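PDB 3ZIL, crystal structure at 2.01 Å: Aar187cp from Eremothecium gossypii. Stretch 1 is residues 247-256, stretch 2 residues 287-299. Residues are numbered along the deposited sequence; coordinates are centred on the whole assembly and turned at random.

Stretch 1 247-256: LLPSLVRSLA
Stretch 2 287-299: NIVSEATTAASTE

The contact between 247-256 and 287-299 is held by van der Waals packing, mostly of apolar side chains: no hydrogen bond crosses it, and 421 Å² is buried, counting both sides. Stretch 1 is helical from about L248 through A256, with phi from -48° to -71° and psi from -24° to -55° and i to i+4 bonds such as V252 N to L248 O (2.8 Å) and A256 N to V252 O (2.7 Å). Stretch 2 is broken. It enters in a helix that begins earlier in the chain and includes 287-289, opens at A292 (-126/94), which is the N-cap of a short helix 293-296, and opens again at T298 (-46/128). The CA atoms nearest across the stretches are those of P249 and A295, 5.0 Å apart.

I288 covers the most surface, 81 Å². Its CA-to-CB bond points toward stretch 1, and with chi1 -64° (m) and chi2 160° (t) the side chain sits as a knob among L248, L251, V252 and L255. I288 CG2 lies 3.7 Å from V252 CG2 and 4.1 Å from L248 CB; I288 CD1 lies 3.6 Å from L251 CD2 and 4.3 Å from L255 CD1. The beta-branched isoleucine thus presents a methyl near its backbone and another further out. L251 (t, p) starts sideways, but its end comes nearer; L255 (m, t) points toward stretch 2.

T298 follows with 76 Å², and its chi1 of -56° (m) serves two surroundings. T298 OG1 donates to A295 O at 2.7 Å, satisfying the hydroxyl within its own stretch, while T298 N to A295 O at 3.1 Å reinforces the turn. T298 OG1 lies 3.5 Å from P249 CA, a van der Waals contact. T298 CB meets V252 CG1 at 3.7 Å, and T298 CG2 approaches R253 CG at 4.0 Å, so the exposed arginine contributes aliphatic carbon here.

V252, 71 Å², links these two centres. Its chi1 of 168° (t) places CG2 against I288 and CG1 against T298 CB, with V252 CG1 also 3.8 Å from A295 O. Between them, V252 CG2 is 4.2 Å from A295 CB.

At the register point the alanine side chain is a single methyl. A295 CB, pointing toward stretch 1, rests 3.8 Å from L248 CB. L248 (m, t) extends CD1 to 4.0 Å from A292 CB, so one leucine spans from I288 to the alanine at the N-cap. S250 points away and makes no contact with stretch 2.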

ATOM      1  N   LEU A 247      -4.386  -8.283  19.945  1.00 17.76           N
ATOM      2  CA  LEU A 247      -5.311  -7.823  18.864  1.00 18.68           C
ATOM      3  C   LEU A 247      -5.772  -8.922  17.891  1.00 17.32           C
ATOM      4  O   LEU A 247      -6.650  -8.702  17.055  1.00 17.64           O
ATOM      5  CB  LEU A 247      -4.635  -6.754  18.033  1.00 16.73           C
ATOM      6  CG  LEU A 247      -4.264  -5.528  18.859  1.00 19.11           C
ATOM      7  CD1 LEU A 247      -3.675  -4.500  17.959  1.00 19.24           C
ATOM      8  CD2 LEU A 247      -5.483  -4.919  19.590  1.00 22.37           C
ATOM      9  N   LEU A 248      -5.158 -10.087  17.950  1.00 19.56           N
ATOM     10  CA  LEU A 248      -5.367 -11.093  16.860  1.00 21.77           C
ATOM     11  C   LEU A 248      -6.761 -11.759  16.825  1.00 19.81           C
ATOM     12  O   LEU A 248      -7.349 -11.905  15.729  1.00 19.55           O
ATOM     13  CB  LEU A 248      -4.262 -12.147  16.830  1.00 20.79           C
ATOM     14  CG  LEU A 248      -2.837 -11.600  16.613  1.00 21.34           C
ATOM     15  CD1 LEU A 248      -1.792 -12.679  16.765  1.00 17.26           C
ATOM     16  CD2 LEU A 248      -2.662 -10.765  15.342  1.00 17.82           C
ATOM     17  N   PRO A 249      -7.327 -12.086  18.007  1.00 21.00           N
ATOM     18  CA  PRO A 249      -8.643 -12.722  17.951  1.00 18.62           C
ATOM     19  C   PRO A 249      -9.649 -11.757  17.371  1.00 18.94           C
ATOM     20  O   PRO A 249     -10.573 -12.175  16.700  1.00 18.27           O
ATOM     21  CB  PRO A 249      -8.978 -12.969  19.433  1.00 19.00           C
ATOM     22  CG  PRO A 249      -7.618 -13.286  20.028  1.00 19.69           C
ATOM     23  CD  PRO A 249      -6.651 -12.333  19.318  1.00 21.70           C
ATOM     24  N   SER A 250      -9.510 -10.464  17.670  1.00 20.79           N
ATOM     25  CA  SER A 250     -10.441  -9.512  17.125  1.00 21.46           C
ATOM     26  C   SER A 250     -10.331  -9.432  15.584  1.00 17.95           C
ATOM     27  O   SER A 250     -11.330  -9.386  14.808  1.00 17.28           O
ATOM     28  CB  SER A 250     -10.148  -8.118  17.710  1.00 24.78           C
ATOM     29  OG  SER A 250     -11.261  -7.377  17.337  1.00 30.93           O
ATOM     30  N   LEU A 251      -9.123  -9.326  15.099  1.00 16.11           N
ATOM     31  CA  LEU A 251      -8.973  -9.329  13.645  1.00 13.82           C
ATOM     32  C   LEU A 251      -9.559 -10.660  13.033  1.00 16.53           C
ATOM     33  O   LEU A 251     -10.329 -10.671  12.049  1.00 15.63           O
ATOM     34  CB  LEU A 251      -7.513  -9.130  13.322  1.00 13.58           C
ATOM     35  CG  LEU A 251      -7.051  -9.141  11.859  1.00 14.27           C
ATOM     36  CD1 LEU A 251      -7.876  -8.089  11.059  1.00 12.78           C
ATOM     37  CD2 LEU A 251      -5.535  -8.893  11.782  1.00 13.85           C
ATOM     38  N   VAL A 252      -9.155 -11.785  13.560  1.00 17.21           N
ATOM     39  CA  VAL A 252      -9.712 -13.053  13.151  1.00 17.19           C
ATOM     40  C   VAL A 252     -11.263 -13.036  13.122  1.00 23.25           C
ATOM     41  O   VAL A 252     -11.833 -13.504  12.100  1.00 20.86           O
ATOM     42  CB  VAL A 252      -9.124 -14.176  14.058  1.00 21.78           C
ATOM     43  CG1 VAL A 252      -9.873 -15.507  13.878  1.00 19.81           C
ATOM     44  CG2 VAL A 252      -7.642 -14.364  13.695  1.00 23.63           C
ATOM     45  N   ARG A 253     -11.959 -12.507  14.179  1.00 20.30           N
ATOM     46  CA  ARG A 253     -13.452 -12.485  14.095  1.00 23.58           C
ATOM     47  C   ARG A 253     -13.915 -11.782  12.872  1.00 21.28           C
ATOM     48  O   ARG A 253     -14.754 -12.332  12.184  1.00 18.58           O
ATOM     49  CB  ARG A 253     -14.227 -11.770  15.252  1.00 21.63           C
ATOM     50  CG  ARG A 253     -13.827 -12.211  16.602  1.00 29.49           C
ATOM     51  CD  ARG A 253     -14.780 -11.813  17.766  1.00 25.86           C
ATOM     52  NE  ARG A 253     -14.151 -12.513  18.885  1.00 26.83           N
ATOM     53  CZ  ARG A 253     -13.271 -11.986  19.744  1.00 28.69           C
ATOM     54  NH1 ARG A 253     -12.974 -10.671  19.750  1.00 28.38           N
ATOM     55  NH2 ARG A 253     -12.728 -12.778  20.654  1.00 27.83           N
ATOM     56  N   SER A 254     -13.446 -10.519  12.694  1.00 20.08           N
ATOM     57  CA  SER A 254     -13.807  -9.707  11.545  1.00 20.97           C
ATOM     58  C   SER A 254     -13.601 -10.434  10.246  1.00 20.64           C
ATOM     59  O   SER A 254     -14.523 -10.468   9.396  1.00 19.01           O
ATOM     60  CB  SER A 254     -13.041  -8.385  11.531  1.00 20.02           C
ATOM     61  OG  SER A 254     -13.382  -7.753  12.747  1.00 19.73           O
ATOM     62  N   LEU A 255     -12.411 -11.001  10.077  1.00 18.17           N
ATOM     63  CA  LEU A 255     -12.110 -11.707   8.843  1.00 19.92           C
ATOM     64  C   LEU A 255     -13.013 -12.935   8.712  1.00 23.63           C
ATOM     65  O   LEU A 255     -13.543 -13.200   7.571  1.00 22.45           O
ATOM     66  CB  LEU A 255     -10.622 -12.138   8.756  1.00 17.89           C
ATOM     67  CG  LEU A 255      -9.662 -10.936   8.591  1.00 16.78           C
ATOM     68  CD1 LEU A 255      -8.210 -11.405   8.899  1.00 17.66           C
ATOM     69  CD2 LEU A 255      -9.762 -10.385   7.180  1.00 17.12           C
ATOM     70  N   ALA A 256     -13.201 -13.689   9.826  1.00 20.58           N
ATOM     71  CA  ALA A 256     -14.024 -14.912   9.684  1.00 22.87           C
ATOM     72  C   ALA A 256     -15.538 -14.544   9.360  1.00 25.23           C
ATOM     73  O   ALA A 256     -16.245 -15.289   8.676  1.00 23.25           O
ATOM     74  CB  ALA A 256     -13.870 -15.830  10.882  1.00 20.83           C
ATOM     75  N   ASN A 287      -1.869 -16.465   7.588  1.00 18.06           N
ATOM     76  CA  ASN A 287      -0.742 -15.829   8.204  1.00 19.25           C
ATOM     77  C   ASN A 287      -0.923 -15.809   9.726  1.00 18.99           C
ATOM     78  O   ASN A 287      -0.007 -16.108  10.469  1.00 23.60           O
ATOM     79  CB  ASN A 287      -0.493 -14.419   7.635  1.00 16.76           C
ATOM     80  CG  ASN A 287       0.764 -14.383   6.738  1.00 18.05           C
ATOM     81  OD1 ASN A 287       1.298 -15.457   6.358  1.00 18.08           O
ATOM     82  ND2 ASN A 287       1.227 -13.173   6.383  1.00 15.14           N
ATOM     83  N   ILE A 288      -2.128 -15.542  10.183  1.00 18.28           N
ATOM     84  CA  ILE A 288      -2.335 -15.391  11.654  1.00 19.13           C
ATOM     85  C   ILE A 288      -2.528 -16.785  12.257  1.00 24.11           C
ATOM     86  O   ILE A 288      -1.862 -17.129  13.269  1.00 24.63           O
ATOM     87  CB  ILE A 288      -3.591 -14.513  11.957  1.00 19.81           C
ATOM     88  CG1 ILE A 288      -3.400 -13.068  11.434  1.00 16.44           C
ATOM     89  CG2 ILE A 288      -3.937 -14.462  13.466  1.00 16.49           C
ATOM     90  CD1 ILE A 288      -4.699 -12.324  11.245  1.00 19.25           C
ATOM     91  N   VAL A 289      -3.435 -17.592  11.665  1.00 23.37           N
ATOM     92  CA  VAL A 289      -3.801 -18.822  12.352  1.00 23.78           C
ATOM     93  C   VAL A 289      -2.761 -19.942  12.334  1.00 27.07           C
ATOM     94  O   VAL A 289      -2.822 -20.787  13.252  1.00 24.57           O
ATOM     95  CB  VAL A 289      -5.128 -19.425  11.900  1.00 22.83           C
ATOM     96  CG1 VAL A 289      -6.240 -18.392  12.083  1.00 23.17           C
ATOM     97  CG2 VAL A 289      -5.004 -19.998  10.487  1.00 20.73           C
ATOM     98  N   SER A 290      -1.855 -19.973  11.323  1.00 24.43           N
ATOM     99  CA  SER A 290      -0.773 -20.966  11.277  1.00 24.00           C
ATOM    100  C   SER A 290       0.329 -20.598  12.281  1.00 25.19           C
ATOM    101  O   SER A 290       1.201 -21.389  12.571  1.00 25.91           O
ATOM    102  CB  SER A 290      -0.181 -21.044   9.873  1.00 25.64           C
ATOM    103  OG  SER A 290       0.514 -19.839   9.581  1.00 28.09           O
ATOM    104  N   GLU A 291       0.329 -19.374  12.802  1.00 24.93           N
ATOM    105  CA  GLU A 291       1.416 -18.956  13.709  1.00 27.37           C
ATOM    106  C   GLU A 291       0.888 -18.747  15.131  1.00 28.89           C
ATOM    107  O   GLU A 291       1.629 -18.753  16.047  1.00 33.51           O
ATOM    108  CB  GLU A 291       2.048 -17.652  13.235  1.00 27.59           C
ATOM    109  CG  GLU A 291       2.539 -17.666  11.781  1.00 27.93           C
ATOM    110  CD  GLU A 291       3.766 -18.573  11.612  1.00 30.24           C
ATOM    111  OE1 GLU A 291       4.350 -18.979  12.627  1.00 29.27           O
ATOM    112  OE2 GLU A 291       4.175 -18.863  10.480  1.00 30.86           O
ATOM    113  N   ALA A 292      -0.384 -18.497  15.311  1.00 29.49           N
ATOM    114  CA  ALA A 292      -0.881 -18.130  16.673  1.00 31.61           C
ATOM    115  C   ALA A 292      -1.991 -19.064  17.007  1.00 29.54           C
ATOM    116  O   ALA A 292      -3.117 -18.808  16.643  1.00 28.65           O
ATOM    117  CB  ALA A 292      -1.366 -16.681  16.762  1.00 26.73           C
ATOM    118  N   THR A 293      -1.673 -20.157  17.701  1.00 31.23           N
ATOM    119  CA  THR A 293      -2.698 -21.197  17.943  1.00 34.27           C
ATOM    120  C   THR A 293      -3.848 -20.663  18.848  1.00 31.26           C
ATOM    121  O   THR A 293      -5.035 -20.989  18.655  1.00 31.01           O
ATOM    122  CB  THR A 293      -2.043 -22.536  18.355  1.00 33.63           C
ATOM    123  OG1 THR A 293      -2.609 -22.984  19.573  1.00 46.32           O
ATOM    124  CG2 THR A 293      -0.523 -22.392  18.520  1.00 31.39           C
ATOM    125  N   THR A 294      -3.523 -19.704  19.725  1.00 31.97           N
ATOM    126  CA  THR A 294      -4.557 -19.036  20.522  1.00 35.54           C
ATOM    127  C   THR A 294      -5.592 -18.335  19.578  1.00 33.61           C
ATOM    128  O   THR A 294      -6.814 -18.498  19.747  1.00 31.66           O
ATOM    129  CB  THR A 294      -3.902 -18.006  21.479  1.00 40.19           C
ATOM    130  OG1 THR A 294      -3.386 -16.923  20.683  1.00 49.58           O
ATOM    131  CG2 THR A 294      -2.707 -18.637  22.219  1.00 34.75           C
ATOM    132  N   ALA A 295      -5.101 -17.542  18.617  1.00 30.48           N
ATOM    133  CA  ALA A 295      -5.981 -16.917  17.561  1.00 32.03           C
ATOM    134  C   ALA A 295      -6.701 -17.910  16.602  1.00 27.10           C
ATOM    135  O   ALA A 295      -7.846 -17.694  16.178  1.00 23.81           O
ATOM    136  CB  ALA A 295      -5.202 -15.869  16.775  1.00 26.87           C
ATOM    137  N   ALA A 296      -6.027 -19.001  16.262  1.00 31.30           N
ATOM    138  CA  ALA A 296      -6.658 -20.102  15.461  1.00 31.57           C
ATOM    139  C   ALA A 296      -7.946 -20.682  16.127  1.00 30.99           C
ATOM    140  O   ALA A 296      -8.895 -21.134  15.447  1.00 38.37           O
ATOM    141  CB  ALA A 296      -5.627 -21.191  15.135  1.00 28.13           C
ATOM    142  N   SER A 297      -8.029 -20.594  17.449  1.00 31.52           N
ATOM    143  CA  SER A 297      -9.180 -21.136  18.158  1.00 32.94           C
ATOM    144  C   SER A 297     -10.252 -20.130  18.461  1.00 38.24           C
ATOM    145  O   SER A 297     -11.244 -20.465  19.133  1.00 38.50           O
ATOM    146  CB  SER A 297      -8.735 -21.845  19.456  1.00 40.10           C
ATOM    147  OG  SER A 297      -7.926 -20.995  20.230  1.00 43.56           O
ATOM    148  N   THR A 298     -10.078 -18.886  17.985  1.00 35.14           N
ATOM    149  CA  THR A 298     -11.134 -17.877  18.104  1.00 35.68           C
ATOM    150  C   THR A 298     -12.453 -18.524  17.678  1.00 34.53           C
ATOM    151  O   THR A 298     -12.519 -19.130  16.618  1.00 31.50           O
ATOM    152  CB  THR A 298     -10.784 -16.620  17.243  1.00 30.76           C
ATOM    153  OG1 THR A 298      -9.503 -16.143  17.649  1.00 27.84           O
ATOM    154  CG2 THR A 298     -11.771 -15.541  17.395  1.00 34.21           C
ATOM    155  N   GLU A 299     -13.491 -18.413  18.518  1.00 42.23           N
ATOM    156  CA  GLU A 299     -14.794 -19.066  18.241  1.00 41.86           C
ATOM    157  C   GLU A 299     -15.436 -18.817  16.863  1.00 39.13           C
ATOM    158  O   GLU A 299     -15.926 -19.766  16.272  1.00 36.91           O
ATOM    159  CB  GLU A 299     -15.810 -18.799  19.370  1.00 51.90           C
ATOM    160  CG  GLU A 299     -17.048 -18.033  18.926  1.00 60.80           C
ATOM    161  CD  GLU A 299     -18.001 -17.723  20.064  1.00 75.97           C
ATOM    162  OE1 GLU A 299     -18.002 -18.452  21.087  1.00 77.97           O
ATOM    163  OE2 GLU A 299     -18.758 -16.740  19.925  1.00 88.22           O
TER